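Local coordinates for protein probable mannosyltransferase KTR4 (PDB 5A07) that is a probable yeast mannosyltransferase of the GT-A glycosyltransferase fold, whose lumenal part binds guanosine-5'-diphosphate and a manganese ion, at residues E215-P220 with D327-E332; Y225-R230 with F248-D253; S313-W318 with Q415-T420; A366-I371 with R423-E428. One frame throughout, in Å; residues are numbered along the deposited sequence.

Contact 1: residues E215-P220 with D327-E332; sequences EFYHHP and DFLRSE
The phenol ring of Tyr217 lies flat against Leu329, whose CB stands over the ring centre, 3.7 Å from the centroid and 5° off the normal, a CH-pi contact. Here the loop after helix 203-214 meets the short helix 326-329 in the GT-A domain, with the side chain of Phe216 about 10 Å from the bound GDP. The first torsion of Tyr217 (chi1 45°) sets CG between its backbone N and carbonyl carbon, which turns the ring to Leu329. Leu329 then reaches on with a single methyl: CD1 is 3.5 Å from CD1 of Tyr217 and 3.6 Å from CZ of Phe216, touching two aromatic rings that themselves meet, the rim of Phe216 in the plane of the Tyr217 ring. Arg330 passes alongside, its chain extended from CG to NE, its CG 3.9 Å from CD2 of Tyr217. This run delivers NH2 to the carbonyl O of Tyr217 in a nearly straight hydrogen bond of 3.0 Å (174°), with the oxygen in the guanidinium plane. Water 1 gives a second bond to that oxygen and takes a weak one from NE of Arg330. NH1 and NH2 of Arg330 also bond the carbonyls of Tyr225 and Leu222, and the Tyr217 hydroxyl bonds Glu335. The guanidinium thus ties together backbone carbonyls of the loop, while hydrocarbon beside it packs against one face of the tyrosine ring.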
# COMPACT_ATOMS: atom_id res chain seq x y z
N GLU B 215 -14.11 2.79 1.26
CA GLU B 215 -15.10 3.63 0.57
C GLU B 215 -14.62 4.26 -0.73
O GLU B 215 -15.46 4.49 -1.62
CB GLU B 215 -15.56 4.69 1.53
CG GLU B 215 -16.62 5.66 0.99
CD GLU B 215 -17.88 4.98 0.45
OE1 GLU B 215 -18.18 3.87 0.91
OE2 GLU B 215 -18.54 5.55 -0.44
N PHE B 216 -13.30 4.54 -0.88
CA PHE B 216 -12.85 5.38 -2.02
C PHE B 216 -13.28 4.80 -3.34
O PHE B 216 -13.74 5.52 -4.23
CB PHE B 216 -11.36 5.64 -1.99
CG PHE B 216 -10.54 4.52 -2.55
CD1 PHE B 216 -10.12 3.52 -1.75
CD2 PHE B 216 -10.20 4.48 -3.88
CE1 PHE B 216 -9.34 2.50 -2.23
CE2 PHE B 216 -9.39 3.46 -4.41
CZ PHE B 216 -8.92 2.48 -3.55
N TYR B 217 -13.24 3.46 -3.45
CA TYR B 217 -13.54 2.81 -4.74
C TYR B 217 -15.05 2.79 -5.06
O TYR B 217 -15.43 2.46 -6.17
CB TYR B 217 -13.02 1.37 -4.80
CG TYR B 217 -13.30 0.54 -3.57
CD1 TYR B 217 -12.48 0.60 -2.44
CD2 TYR B 217 -14.40 -0.35 -3.54
CE1 TYR B 217 -12.77 -0.14 -1.32
CE2 TYR B 217 -14.66 -1.13 -2.44
CZ TYR B 217 -13.88 -1.04 -1.33
OH TYR B 217 -14.13 -1.80 -0.24
N HIS B 218 -15.86 3.19 -4.11
CA HIS B 218 -17.29 3.41 -4.36
C HIS B 218 -17.61 4.85 -4.75
O HIS B 218 -18.74 5.15 -4.97
CB HIS B 218 -18.08 3.14 -3.08
CG HIS B 218 -18.10 1.71 -2.72
ND1 HIS B 218 -18.54 0.75 -3.60
CD2 HIS B 218 -17.72 1.05 -1.60
CE1 HIS B 218 -18.38 -0.44 -3.07
NE2 HIS B 218 -17.94 -0.28 -1.84
N HIS B 219 -16.65 5.76 -4.78
CA HIS B 219 -16.99 7.11 -5.18
C HIS B 219 -17.48 7.09 -6.62
O HIS B 219 -16.91 6.41 -7.48
CB HIS B 219 -15.83 8.07 -5.01
CG HIS B 219 -16.23 9.51 -5.15
ND1 HIS B 219 -16.41 10.09 -6.38
CD2 HIS B 219 -16.50 10.47 -4.24
CE1 HIS B 219 -16.77 11.35 -6.22
NE2 HIS B 219 -16.82 11.60 -4.93
N PRO B 220 -18.56 7.85 -6.93
CA PRO B 220 -19.06 7.83 -8.29
C PRO B 220 -18.04 8.07 -9.42
O PRO B 220 -18.16 7.49 -10.48
CB PRO B 220 -20.11 8.98 -8.30
CG PRO B 220 -20.56 9.05 -6.93
CD PRO B 220 -19.37 8.71 -6.05
N ASP B 327 -11.20 -4.31 -8.95
CA ASP B 327 -11.99 -5.57 -8.93
C ASP B 327 -11.70 -6.38 -7.66
O ASP B 327 -12.58 -7.03 -7.16
CB ASP B 327 -11.63 -6.47 -10.09
CG ASP B 327 -12.14 -5.98 -11.44
OD1 ASP B 327 -12.76 -4.95 -11.54
OD2 ASP B 327 -11.96 -6.72 -12.43
N PHE B 328 -10.46 -6.34 -7.13
CA PHE B 328 -10.22 -7.01 -5.90
C PHE B 328 -10.97 -6.37 -4.71
O PHE B 328 -11.59 -7.04 -3.90
CB PHE B 328 -8.70 -7.18 -5.61
CG PHE B 328 -8.43 -7.79 -4.30
CD1 PHE B 328 -8.72 -9.14 -4.05
CD2 PHE B 328 -7.93 -7.02 -3.26
CE1 PHE B 328 -8.51 -9.70 -2.80
CE2 PHE B 328 -7.71 -7.59 -2.02
CZ PHE B 328 -7.99 -8.95 -1.79
N LEU B 329 -10.92 -5.04 -4.62
CA LEU B 329 -11.54 -4.34 -3.51
C LEU B 329 -13.08 -4.49 -3.58
O LEU B 329 -13.75 -4.39 -2.58
CB LEU B 329 -11.20 -2.86 -3.56
CG LEU B 329 -9.69 -2.51 -3.50
CD1 LEU B 329 -9.47 -1.04 -3.28
CD2 LEU B 329 -8.98 -3.30 -2.46
N ARG B 330 -13.58 -4.58 -4.80
CA ARG B 330 -15.02 -4.72 -5.02
C ARG B 330 -15.54 -6.17 -4.83
O ARG B 330 -16.74 -6.38 -4.89
CB ARG B 330 -15.34 -4.22 -6.40
CG ARG B 330 -15.20 -2.70 -6.51
CD ARG B 330 -15.23 -2.24 -7.97
NE ARG B 330 -15.17 -0.77 -7.96
CZ ARG B 330 -14.80 -0.02 -8.98
NH1 ARG B 330 -14.36 -0.55 -10.06
NH2 ARG B 330 -14.78 1.28 -8.86
N SER B 331 -14.64 -7.13 -4.65
CA SER B 331 -14.95 -8.56 -4.55
C SER B 331 -15.49 -8.88 -3.21
O SER B 331 -15.34 -8.14 -2.25
CB SER B 331 -13.67 -9.41 -4.81
OG SER B 331 -12.76 -9.38 -3.67
N GLU B 332 -16.19 -10.01 -3.12
CA GLU B 332 -16.95 -10.34 -1.91
C GLU B 332 -16.09 -10.45 -0.70
O GLU B 332 -16.40 -9.87 0.34
CB GLU B 332 -17.77 -11.63 -2.12
CG GLU B 332 -18.52 -12.01 -0.85
CD GLU B 332 -19.19 -13.39 -0.94
OE1 GLU B 332 -19.54 -13.83 -2.03
OE2 GLU B 332 -19.29 -14.07 0.10
O HOH W 1 -17.48 0.05 -6.23

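Contact 2: residues Y225-R230 with F248-D253; sequences YKYVWR and FMNKND
Strand 227-230 of the central mixed sheet of the GT-A domain meets the last turn of helix 245-251, which closes in a Schellman motif with Asp253, at positive phi, as its C-prime residue. Tyr227, at the start of the strand, bridges the gap: its CG sits beside its backbone N (chi1 -68°), and the ring reaches across a CA separation of 9.1 Å from Met249. Its CE1 lies 3.9 Å from CB of Met249, whose chain bends at chi2 and chi3 so that its end leads away and its side chain touches Ile323 of the neighbouring strand. The phenol OH comes up to Asn250, 3.3 Å from CB and 3.1 Å from OD1, with the ring and amide planes 88° apart. Lys226 runs past one face of the Tyr227 ring, its CG 3.8 Å above the plane and toward the rim. Its CE comes within 3.8 Å of OD1 of Asn250, but NZ is held in salt bridges by Asp327 and Asp325. Carbon contact beside the ring of the buried tyrosine thus gives way to polar groups at its hydroxyl, where the exposed Asn250 borders solvent; the lysine's charge is probably balanced mainly by the two aspartates.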
# COMPACT_ATOMS: atom_id res chain seq x y z
N TYR B 225 -13.57 3.11 -13.54
CA TYR B 225 -12.16 2.65 -13.64
C TYR B 225 -11.99 1.26 -13.01
O TYR B 225 -12.61 0.98 -11.99
CB TYR B 225 -11.24 3.63 -12.95
CG TYR B 225 -11.19 5.01 -13.54
CD1 TYR B 225 -10.74 5.22 -14.79
CD2 TYR B 225 -11.71 6.07 -12.86
CE1 TYR B 225 -10.68 6.48 -15.34
CE2 TYR B 225 -11.68 7.34 -13.37
CZ TYR B 225 -11.16 7.54 -14.61
OH TYR B 225 -11.16 8.83 -15.11
N LYS B 226 -11.05 0.50 -13.57
CA LYS B 226 -10.59 -0.75 -13.01
C LYS B 226 -9.31 -0.57 -12.13
O LYS B 226 -9.12 -1.32 -11.15
CB LYS B 226 -10.28 -1.74 -14.17
CG LYS B 226 -9.77 -3.10 -13.71
CD LYS B 226 -9.69 -4.06 -14.86
CE LYS B 226 -9.00 -5.37 -14.51
NZ LYS B 226 -9.57 -6.08 -13.36
N TYR B 227 -8.48 0.43 -12.47
CA TYR B 227 -7.17 0.59 -11.79
C TYR B 227 -7.04 1.99 -11.25
O TYR B 227 -7.50 2.94 -11.93
CB TYR B 227 -6.06 0.40 -12.76
CG TYR B 227 -5.90 -1.00 -13.27
CD1 TYR B 227 -5.35 -2.00 -12.47
CD2 TYR B 227 -6.37 -1.35 -14.52
CE1 TYR B 227 -5.22 -3.28 -12.91
CE2 TYR B 227 -6.22 -2.65 -14.97
CZ TYR B 227 -5.64 -3.62 -14.17
OH TYR B 227 -5.52 -4.96 -14.62
N VAL B 228 -6.34 2.11 -10.12
CA VAL B 228 -5.96 3.42 -9.61
C VAL B 228 -4.48 3.35 -9.33
O VAL B 228 -3.95 2.29 -8.92
CB VAL B 228 -6.71 3.91 -8.34
CG1 VAL B 228 -8.25 4.03 -8.55
CG2 VAL B 228 -6.43 3.05 -7.20
N TRP B 229 -3.80 4.46 -9.57
CA TRP B 229 -2.50 4.73 -9.05
C TRP B 229 -2.75 5.80 -7.98
O TRP B 229 -3.00 6.97 -8.32
CB TRP B 229 -1.63 5.23 -10.21
CG TRP B 229 -0.19 5.52 -9.88
CD1 TRP B 229 0.30 6.06 -8.72
CD2 TRP B 229 0.92 5.33 -10.75
NE1 TRP B 229 1.70 6.18 -8.80
CE2 TRP B 229 2.10 5.74 -10.04
CE3 TRP B 229 1.05 4.86 -12.06
CZ2 TRP B 229 3.36 5.68 -10.62
CZ3 TRP B 229 2.30 4.73 -12.60
CH2 TRP B 229 3.46 5.14 -11.87
N ARG B 230 -2.59 5.46 -6.72
CA ARG B 230 -2.64 6.41 -5.62
C ARG B 230 -1.41 7.29 -5.53
O ARG B 230 -0.29 6.79 -5.41
CB ARG B 230 -2.85 5.69 -4.31
CG ARG B 230 -2.90 6.59 -3.08
CD ARG B 230 -3.36 5.71 -1.96
NE ARG B 230 -3.15 6.30 -0.67
CZ ARG B 230 -3.47 5.69 0.45
NH1 ARG B 230 -4.07 4.51 0.44
NH2 ARG B 230 -3.24 6.28 1.59
N PHE B 248 0.68 -3.36 -17.92
CA PHE B 248 1.52 -4.38 -17.37
C PHE B 248 0.78 -5.19 -16.33
O PHE B 248 0.81 -6.44 -16.33
CB PHE B 248 2.80 -3.79 -16.79
CG PHE B 248 3.54 -4.72 -15.92
CD1 PHE B 248 4.42 -5.63 -16.46
CD2 PHE B 248 3.33 -4.72 -14.53
CE1 PHE B 248 5.09 -6.57 -15.67
CE2 PHE B 248 4.02 -5.62 -13.71
CZ PHE B 248 4.88 -6.57 -14.28
N MET B 249 0.04 -4.51 -15.47
CA MET B 249 -0.72 -5.21 -14.41
C MET B 249 -1.75 -6.16 -15.04
O MET B 249 -1.93 -7.31 -14.62
CB MET B 249 -1.50 -4.23 -13.52
CG MET B 249 -0.76 -3.12 -12.80
SD MET B 249 0.32 -3.79 -11.61
CE MET B 249 -0.86 -4.08 -10.26
N ASN B 250 -2.48 -5.63 -15.99
CA ASN B 250 -3.54 -6.38 -16.62
C ASN B 250 -2.98 -7.58 -17.38
O ASN B 250 -3.46 -8.72 -17.22
CB ASN B 250 -4.29 -5.48 -17.59
CG ASN B 250 -5.57 -6.11 -18.04
OD1 ASN B 250 -6.52 -6.19 -17.30
ND2 ASN B 250 -5.54 -6.66 -19.21
N LYS B 251 -1.98 -7.35 -18.23
CA LYS B 251 -1.42 -8.40 -19.02
C LYS B 251 -0.72 -9.49 -18.20
O LYS B 251 -0.62 -10.60 -18.66
CB LYS B 251 -0.46 -7.83 -20.07
CG LYS B 251 -0.19 -8.74 -21.21
CD LYS B 251 -1.42 -8.98 -22.12
CE LYS B 251 -1.26 -10.24 -22.97
NZ LYS B 251 -0.06 -10.14 -23.84
N ASN B 252 -0.22 -9.19 -17.00
CA ASN B 252 0.47 -10.17 -16.18
C ASN B 252 -0.31 -10.61 -14.94
O ASN B 252 0.25 -11.16 -14.01
CB ASN B 252 1.88 -9.65 -15.87
CG ASN B 252 2.70 -9.48 -17.13
OD1 ASN B 252 3.23 -10.45 -17.66
ND2 ASN B 252 2.69 -8.27 -17.74
N ASP B 253 -1.61 -10.32 -14.93
CA ASP B 253 -2.54 -10.71 -13.87
C ASP B 253 -2.11 -10.29 -12.48
O ASP B 253 -2.24 -11.04 -11.53
CB ASP B 253 -2.85 -12.23 -13.96
CG ASP B 253 -3.62 -12.57 -15.27
OD1 ASP B 253 -4.46 -11.75 -15.69
OD2 ASP B 253 -3.32 -13.60 -15.87

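Contact 3: residues S313-W318 with Q415-T420; sequences STCHFW and QNCQAT
A disulfide bridge makes the whole of this contact: SG of Cys315, just ahead of strand 316-317, is bonded to SG of Cys417, the N-cap residue of helix 418-425, at 2.0 Å. The two side chains point at each other but are swung differently. In Cys315 the sulfur lies opposite the carbonyl carbon, whereas in Cys417 it is turned away from the backbone N (chi1 -164°). About the S-S bond chi3 is 85°, close to the perpendicular twist a disulfide prefers, and CB of Cys315 ends 3.8 Å from CB of Cys417. Trp295 of helix 293-297 touches both cysteines, and Cys417 also packs on Asn261 of strand 256-262, the partner of strand 316-317. Each half of the bridge is set in a small turn. OG of Ser313 accepts a 3.0 Å hydrogen bond from N of Cys315, closing an ST turn; before the helix, OD1 of Asn416 accepts from the N of Gln418 in an Asx turn, with the donor well above the amide plane. The covalent link thus ties the start of helix 418-425 to the chain entering strand 316-317 of the GT-A sheet. Beyond Cys315, ND1 of His316 donates a hydrogen bond to the carbonyl O of Thr314, 3.0 Å and straight (180°), with the oxygen in the imidazole plane.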
# COMPACT_ATOMS: atom_id res chain seq x y z
N SER B 313 2.76 -9.92 12.42
CA SER B 313 4.06 -9.26 12.29
C SER B 313 3.97 -7.74 12.26
O SER B 313 4.90 -7.07 12.61
CB SER B 313 4.74 -9.75 10.97
OG SER B 313 3.92 -9.37 9.84
N THR B 314 2.83 -7.28 11.79
CA THR B 314 2.49 -5.88 11.47
C THR B 314 3.05 -5.45 10.15
O THR B 314 2.93 -4.27 9.76
CB THR B 314 2.77 -4.86 12.59
OG1 THR B 314 4.18 -4.63 12.68
CG2 THR B 314 2.26 -5.36 13.89
N CYS B 315 3.62 -6.38 9.37
CA CYS B 315 4.10 -6.01 8.02
C CYS B 315 2.93 -5.62 7.12
O CYS B 315 1.84 -6.20 7.16
CB CYS B 315 4.88 -7.15 7.39
SG CYS B 315 6.42 -7.42 8.28
N HIS B 316 3.15 -4.55 6.32
CA HIS B 316 2.16 -4.06 5.42
C HIS B 316 2.79 -3.37 4.21
O HIS B 316 3.91 -2.87 4.29
CB HIS B 316 1.19 -3.12 6.17
CG HIS B 316 1.84 -1.89 6.73
ND1 HIS B 316 2.54 -1.88 7.93
CD2 HIS B 316 1.93 -0.65 6.24
CE1 HIS B 316 3.01 -0.67 8.14
NE2 HIS B 316 2.64 0.10 7.14
N PHE B 317 2.05 -3.34 3.11
CA PHE B 317 2.46 -2.54 1.96
C PHE B 317 2.24 -1.09 2.38
O PHE B 317 1.21 -0.77 2.97
CB PHE B 317 1.62 -2.86 0.74
CG PHE B 317 1.56 -4.33 0.46
CD1 PHE B 317 2.72 -5.00 0.08
CD2 PHE B 317 0.38 -5.04 0.58
CE1 PHE B 317 2.72 -6.39 -0.09
CE2 PHE B 317 0.37 -6.39 0.37
CZ PHE B 317 1.53 -7.06 0.04
N TRP B 318 3.17 -0.22 2.02
CA TRP B 318 3.07 1.18 2.44
C TRP B 318 2.29 1.98 1.44
O TRP B 318 2.83 2.51 0.44
CB TRP B 318 4.46 1.75 2.61
CG TRP B 318 4.49 2.93 3.60
CD1 TRP B 318 3.70 3.11 4.69
CD2 TRP B 318 5.39 4.01 3.56
NE1 TRP B 318 4.09 4.29 5.36
CE2 TRP B 318 5.12 4.84 4.67
CE3 TRP B 318 6.38 4.40 2.66
CZ2 TRP B 318 5.80 6.02 4.88
CZ3 TRP B 318 7.10 5.55 2.93
CH2 TRP B 318 6.81 6.32 4.03
N GLN B 415 12.27 -1.10 10.73
CA GLN B 415 10.93 -0.95 10.22
C GLN B 415 10.73 -1.51 8.77
O GLN B 415 9.65 -1.58 8.32
CB GLN B 415 10.53 0.55 10.30
CG GLN B 415 10.59 1.14 11.72
CD GLN B 415 9.83 0.32 12.71
OE1 GLN B 415 8.65 0.18 12.61
NE2 GLN B 415 10.55 -0.25 13.69
N ASN B 416 11.79 -1.94 8.12
CA ASN B 416 11.74 -2.52 6.78
C ASN B 416 11.32 -4.00 6.88
O ASN B 416 11.96 -4.77 7.60
CB ASN B 416 13.11 -2.43 6.14
CG ASN B 416 13.08 -2.62 4.63
OD1 ASN B 416 12.05 -2.95 4.03
ND2 ASN B 416 14.22 -2.45 4.03
N CYS B 417 10.23 -4.34 6.19
CA CYS B 417 9.77 -5.72 6.10
C CYS B 417 10.05 -6.34 4.76
O CYS B 417 9.66 -7.46 4.49
CB CYS B 417 8.29 -5.80 6.48
SG CYS B 417 7.84 -7.53 6.82
N GLN B 418 10.77 -5.63 3.88
CA GLN B 418 10.93 -6.10 2.52
C GLN B 418 11.70 -7.45 2.45
O GLN B 418 11.37 -8.27 1.60
CB GLN B 418 11.59 -5.05 1.63
CG GLN B 418 11.74 -5.44 0.16
CD GLN B 418 10.39 -5.47 -0.53
OE1 GLN B 418 9.61 -4.51 -0.41
NE2 GLN B 418 10.11 -6.51 -1.22
N ALA B 419 12.68 -7.69 3.34
CA ALA B 419 13.40 -8.96 3.35
C ALA B 419 12.47 -10.13 3.58
O ALA B 419 12.64 -11.17 2.96
CB ALA B 419 14.51 -8.97 4.40
N THR B 420 11.47 -9.95 4.45
CA THR B 420 10.48 -11.00 4.70
C THR B 420 9.65 -11.33 3.45
O THR B 420 9.46 -12.50 3.10
CB THR B 420 9.58 -10.64 5.90
OG1 THR B 420 10.40 -10.56 7.05
CG2 THR B 420 8.45 -11.67 6.10

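Contact 4: residues A366-I371 with R423-E428; sequences ADKSSI and RHSMSE
Lys368 lays its aliphatic chain along two successive carbonyl groups of the 423-428 segment, those of His424 and Ser425. The first segment enters its turn at Asp367, whose carboxylate reaches forward to Ser369. OD1 accepts from N of Ser369 in an Asx turn, through a bond of 2.9 Å, and from OG of the same residue at 2.7 Å, both from one face of the carboxylate plane. The backbone O of Asp367 is doubly held as well, by N and OG of Ser370, the hydroxyl lying in the carbonyl plane. These bonds brace the short 3-10 segment 368-370. Next comes Lys368, with CG lodged between its backbone N and carbonyl carbon (chi1 71°); the chain runs outward and bends only at chi4. CE then rests 3.4 Å from the O of His424 and equally far from the O of Ser425, while CD lies 4.2 Å from CB of Ser425. It is therefore carbon, probably made somewhat polar by the neighbouring ammonium group, that faces the two oxygens. Water 2 lies near the carbonyl oxygens of both Lys368 and Ser425. Past Ser369 and Ser370 the chain enters strand 371-373 at Ile371, which packs on Trp421. The turn thus joins helix 354-365 to that sheet strand beside helix 418-425, with Ser425 against Trp295 of helix 293-297 and Ser369 against Glu430 of helix 428-431.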
# COMPACT_ATOMS: atom_id res chain seq x y z
N ALA B 366 -5.92 -13.41 -1.43
CA ALA B 366 -5.39 -13.40 -2.79
C ALA B 366 -4.11 -14.20 -2.84
O ALA B 366 -3.43 -14.37 -1.83
CB ALA B 366 -5.10 -12.00 -3.28
N ASP B 367 -3.80 -14.65 -4.03
CA ASP B 367 -2.60 -15.38 -4.31
C ASP B 367 -1.43 -14.40 -4.30
O ASP B 367 -1.40 -13.45 -5.06
CB ASP B 367 -2.69 -15.95 -5.75
CG ASP B 367 -1.51 -16.84 -6.09
OD1 ASP B 367 -0.33 -16.60 -5.70
OD2 ASP B 367 -1.72 -17.85 -6.79
N LYS B 368 -0.42 -14.68 -3.49
CA LYS B 368 0.66 -13.74 -3.31
C LYS B 368 1.49 -13.45 -4.59
O LYS B 368 2.17 -12.39 -4.66
CB LYS B 368 1.55 -14.17 -2.18
CG LYS B 368 2.39 -15.40 -2.50
CD LYS B 368 2.85 -15.97 -1.17
CE LYS B 368 4.08 -16.83 -1.31
NZ LYS B 368 3.69 -18.10 -1.75
N SER B 369 1.45 -14.33 -5.59
CA SER B 369 2.16 -14.14 -6.85
C SER B 369 1.43 -13.12 -7.78
O SER B 369 2.00 -12.72 -8.79
CB SER B 369 2.37 -15.47 -7.57
OG SER B 369 1.10 -16.01 -7.96
N SER B 370 0.24 -12.69 -7.38
CA SER B 370 -0.48 -11.63 -8.05
C SER B 370 -0.16 -10.21 -7.51
O SER B 370 -0.78 -9.25 -7.99
CB SER B 370 -2.03 -11.86 -8.04
OG SER B 370 -2.60 -11.69 -6.74
N ILE B 371 0.71 -10.11 -6.51
CA ILE B 371 1.06 -8.85 -5.83
C ILE B 371 2.52 -8.54 -6.26
O ILE B 371 3.45 -9.37 -6.06
CB ILE B 371 0.94 -8.99 -4.31
CG1 ILE B 371 -0.52 -9.33 -3.92
CG2 ILE B 371 1.45 -7.73 -3.66
CD1 ILE B 371 -0.67 -9.64 -2.48
N ARG B 423 12.02 -13.12 0.99
CA ARG B 423 12.33 -14.49 1.47
C ARG B 423 11.16 -15.45 1.31
O ARG B 423 11.35 -16.61 0.92
CB ARG B 423 12.78 -14.42 2.90
CG ARG B 423 13.07 -15.79 3.57
CD ARG B 423 13.52 -15.60 5.01
NE ARG B 423 14.73 -14.86 4.98
CZ ARG B 423 15.02 -13.69 5.61
NH1 ARG B 423 14.16 -13.14 6.43
NH2 ARG B 423 16.21 -13.13 5.39
N HIS B 424 9.95 -15.00 1.62
CA HIS B 424 8.79 -15.88 1.79
C HIS B 424 7.68 -15.72 0.78
O HIS B 424 6.83 -16.62 0.61
CB HIS B 424 8.15 -15.70 3.16
CG HIS B 424 9.05 -16.11 4.27
ND1 HIS B 424 9.32 -17.44 4.54
CD2 HIS B 424 9.72 -15.39 5.17
CE1 HIS B 424 10.15 -17.50 5.56
NE2 HIS B 424 10.41 -16.27 5.96
N SER B 425 7.60 -14.58 0.11
CA SER B 425 6.46 -14.34 -0.72
C SER B 425 6.79 -14.36 -2.16
O SER B 425 5.88 -14.43 -2.96
CB SER B 425 5.79 -13.00 -0.44
OG SER B 425 5.35 -12.93 0.87
N MET B 426 8.04 -14.28 -2.54
CA MET B 426 8.36 -14.25 -3.95
C MET B 426 8.83 -15.63 -4.45
O MET B 426 9.82 -16.14 -3.97
CB MET B 426 9.42 -13.19 -4.22
CG MET B 426 8.91 -11.73 -3.94
SD MET B 426 10.20 -10.48 -4.09
CE MET B 426 10.43 -10.35 -5.84
N SER B 427 8.14 -16.17 -5.45
CA SER B 427 8.66 -17.39 -6.09
C SER B 427 9.59 -17.03 -7.22
O SER B 427 9.82 -15.83 -7.51
CB SER B 427 7.51 -18.22 -6.60
OG SER B 427 6.88 -17.55 -7.69
N GLU B 428 10.08 -18.06 -7.92
CA GLU B 428 11.07 -17.89 -9.02
C GLU B 428 10.57 -16.85 -10.06
O GLU B 428 11.34 -16.01 -10.48
CB GLU B 428 11.43 -19.26 -9.74
CG GLU B 428 10.24 -19.98 -10.32
CD GLU B 428 10.26 -21.55 -10.41
OE1 GLU B 428 10.21 -22.22 -9.34
OE2 GLU B 428 10.22 -22.09 -11.57
O HOH W 2 4.87 -12.39 -4.88

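Contacts 1 and 3 are buried; contacts 2 and 4 are only partly so. Contact 1 combines apolar aromatic and leucine packing with a charged bond to backbone, contact 3 is purely covalent, and the two lie about 25 Å apart between centres, on opposite sides of the chain's centre. Contacts 2 and 3 reach the same sheet, one from strand 227-230 and the other from strand 316-317. Contact 2 is nested in the loop closed by contact 1 and joined to it by the Lys226-Asp327 salt bridge. Contacts 3 and 4 share helix 418-425: contact 3 holds its start by a disulfide, whereas contact 4 meets the region around Ser425 through lysine carbons, with a water near both backbones.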